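Local atomic coordinates of DNA replication and repair protein RecF (Caldanaerobacter subterraneus subsp. tengcongensis, PDB entry 5Z69), a protein that binds ATP and probably single-stranded DNA, and serves as an ATP-switched recombination mediator of the RecFOR DNA repair pathway. Residues A[214-218]-A[301-307]. Sequence-based numbering, arbitrary orientation.
Sequences SMSKF and LKLSELE
The ring of F218 packs against L303, and the contact of 214-218 with 301-307 illustrates how one aromatic can join the apolar and polar parts of a helix crossing. Over one face lies L303, whose CB sits 3.7 Å from the F218 ring centroid and only 4° off the normal, a CH-pi contact, while its CD1 reaches the ring atom CD1. Against the opposite face folds K217: bends at its second, third and fourth torsions curl the chain back until the methylene CE stands over the ring centre.

NZ of K217 goes on to OE2 of E307, a salt bridge of 3.0 Å using the syn lone pair. E307 reaches across with CG anti to its backbone N (chi1 172°) and the chain extended beyond. In the S214 conformer described, its other oxygen, OE1, accepts a 2.6 Å hydrogen bond from OG of S214, which comes from above the carboxylate plane; a water also donates to OE1. In this conformer both carboxylate oxygens are thus held, which should restrain rotation, and the salt bridge to K217 probably favours the charged form.

The backbones come closest at S214 and S304, CA to CA 5.4 Å; OG of S304 lies at the F218 ring edge and bonds back to O of C300. Beyond it M215 lies beside L301, its CE 3.8 Å from L301 CB, and also touches L227 and I229 of strand 227-232.

Small serines at the close approach, flanked by larger side chains, characterise this packing of helix 186-222 on helix 291-313, where the axes of 214-218 and 301-307 cross at 126°, within the RecF/RecN/SMC-type ATPase fold and away from the nucleotide.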
loop_
_atom_site.group_PDB
_atom_site.type_symbol
_atom_site.label_atom_id
_atom_site.label_comp_id
_atom_site.label_asym_id
_atom_site.label_seq_id
_atom_site.Cartn_x
_atom_site.Cartn_y
_atom_site.Cartn_z
ATOM N N SER A 214 -3.735 -14.984 15.083
ATOM C CA SER A 214 -3.032 -16.243 15.249
ATOM C C SER A 214 -1.529 -16.072 15.068
ATOM O O SER A 214 -0.740 -16.654 15.805
ATOM C CB SER A 214 -3.562 -17.292 14.260
ATOM O OG SER A 214 -2.984 -18.550 14.533
ATOM N N MET A 215 -1.129 -15.274 14.089
ATOM C CA MET A 215 0.292 -15.065 13.853
ATOM C C MET A 215 0.954 -14.290 14.981
ATOM O O MET A 215 2.124 -14.519 15.273
ATOM C CB MET A 215 0.541 -14.301 12.559
ATOM C CG MET A 215 0.319 -15.050 11.288
ATOM S SD MET A 215 0.759 -13.927 9.951
ATOM C CE MET A 215 2.500 -14.162 9.796
ATOM N N SER A 216 0.223 -13.344 15.572
ATOM C CA SER A 216 0.750 -12.560 16.696
ATOM C C SER A 216 1.023 -13.465 17.878
ATOM O O SER A 216 1.992 -13.274 18.612
ATOM C CB SER A 216 -0.220 -11.457 17.111
ATOM O OG SER A 216 -0.239 -10.410 16.168
ATOM N N LYS A 217 0.148 -14.451 18.057
ATOM C CA LYS A 217 0.317 -15.432 19.109
ATOM C C LYS A 217 1.594 -16.241 18.861
ATOM O O LYS A 217 2.436 -16.357 19.740
ATOM C CB LYS A 217 -0.917 -16.341 19.192
ATOM C CG LYS A 217 -0.973 -17.279 20.398
ATOM C CD LYS A 217 -0.319 -18.638 20.131
ATOM C CE LYS A 217 -0.905 -19.325 18.899
ATOM N NZ LYS A 217 -2.326 -19.757 19.065
ATOM N N PHE A 218 1.747 -16.787 17.657
ATOM C CA PHE A 218 2.907 -17.633 17.363
ATOM C C PHE A 218 4.224 -16.849 17.383
ATOM O O PHE A 218 5.221 -17.311 17.943
ATOM C CB PHE A 218 2.733 -18.335 16.009
ATOM C CG PHE A 218 1.755 -19.477 16.041
ATOM C CD1 PHE A 218 2.049 -20.638 16.740
ATOM C CD2 PHE A 218 0.543 -19.398 15.369
ATOM C CE1 PHE A 218 1.154 -21.695 16.773
ATOM C CE2 PHE A 218 -0.357 -20.452 15.404
ATOM C CZ PHE A 218 -0.050 -21.598 16.111
ATOM N N LEU A 301 3.171 -17.731 9.763
ATOM C CA LEU A 301 2.141 -17.669 8.737
ATOM C C LEU A 301 1.520 -19.052 8.495
ATOM O O LEU A 301 0.298 -19.198 8.453
ATOM C CB LEU A 301 2.736 -17.121 7.443
ATOM C CG LEU A 301 1.804 -17.049 6.240
ATOM C CD1 LEU A 301 0.841 -15.883 6.388
ATOM C CD2 LEU A 301 2.605 -16.953 4.946
ATOM N N LYS A 302 2.374 -20.063 8.357
ATOM C CA LYS A 302 1.908 -21.425 8.042
ATOM C C LYS A 302 1.298 -22.099 9.275
ATOM O O LYS A 302 0.300 -22.819 9.175
ATOM C CB LYS A 302 3.053 -22.271 7.478
ATOM C CG LYS A 302 3.698 -21.714 6.189
ATOM C CD LYS A 302 2.741 -21.726 4.994
ATOM C CE LYS A 302 2.358 -23.177 4.650
ATOM N NZ LYS A 302 1.468 -23.321 3.440
ATOM N N LEU A 303 1.898 -21.864 10.439
ATOM C CA LEU A 303 1.326 -22.346 11.690
ATOM C C LEU A 303 -0.087 -21.795 11.860
ATOM O O LEU A 303 -0.977 -22.494 12.326
ATOM C CB LEU A 303 2.209 -21.955 12.883
ATOM C CG LEU A 303 3.495 -22.768 13.062
ATOM C CD1 LEU A 303 4.295 -22.248 14.249
ATOM C CD2 LEU A 303 3.178 -24.253 13.235
ATOM N N SER A 304 -0.288 -20.554 11.437
ATOM C CA SER A 304 -1.597 -19.908 11.501
ATOM C C SER A 304 -2.585 -20.468 10.482
ATOM O O SER A 304 -3.787 -20.588 10.757
ATOM C CB SER A 304 -1.448 -18.403 11.292
ATOM O OG SER A 304 -0.822 -17.819 12.411
ATOM N N GLU A 305 -2.076 -20.792 9.301
ATOM C CA GLU A 305 -2.886 -21.421 8.268
ATOM C C GLU A 305 -3.481 -22.683 8.843
ATOM O O GLU A 305 -4.695 -22.914 8.789
ATOM C CB GLU A 305 -2.039 -21.730 7.029
ATOM C CG GLU A 305 -2.824 -22.385 5.890
ATOM C CD GLU A 305 -1.928 -22.900 4.780
ATOM O OE1 GLU A 305 -0.848 -22.302 4.556
ATOM O OE2 GLU A 305 -2.308 -23.912 4.132
ATOM N N LEU A 306 -2.610 -23.490 9.428
ATOM C CA LEU A 306 -3.010 -24.735 10.057
ATOM C C LEU A 306 -4.072 -24.514 11.137
ATOM O O LEU A 306 -5.120 -25.158 11.147
ATOM C CB LEU A 306 -1.776 -25.414 10.643
ATOM C CG LEU A 306 -2.021 -26.657 11.497
ATOM C CD1 LEU A 306 -2.848 -27.681 10.739
ATOM C CD2 LEU A 306 -0.682 -27.244 11.944
ATOM N N GLU A 307 -3.793 -23.597 12.051
ATOM C CA GLU A 307 -4.712 -23.322 13.143
ATOM C C GLU A 307 -6.085 -22.849 12.647
ATOM O O GLU A 307 -7.115 -23.355 13.078
ATOM C CB GLU A 307 -4.105 -22.273 14.079
ATOM C CG GLU A 307 -5.072 -21.778 15.126
ATOM C CD GLU A 307 -4.386 -20.861 16.123
ATOM O OE1 GLU A 307 -4.732 -19.664 16.170
ATOM O OE2 GLU A 307 -3.485 -21.345 16.838
HETATM O O HOH W 1 -5.292 -18.041 18.419
#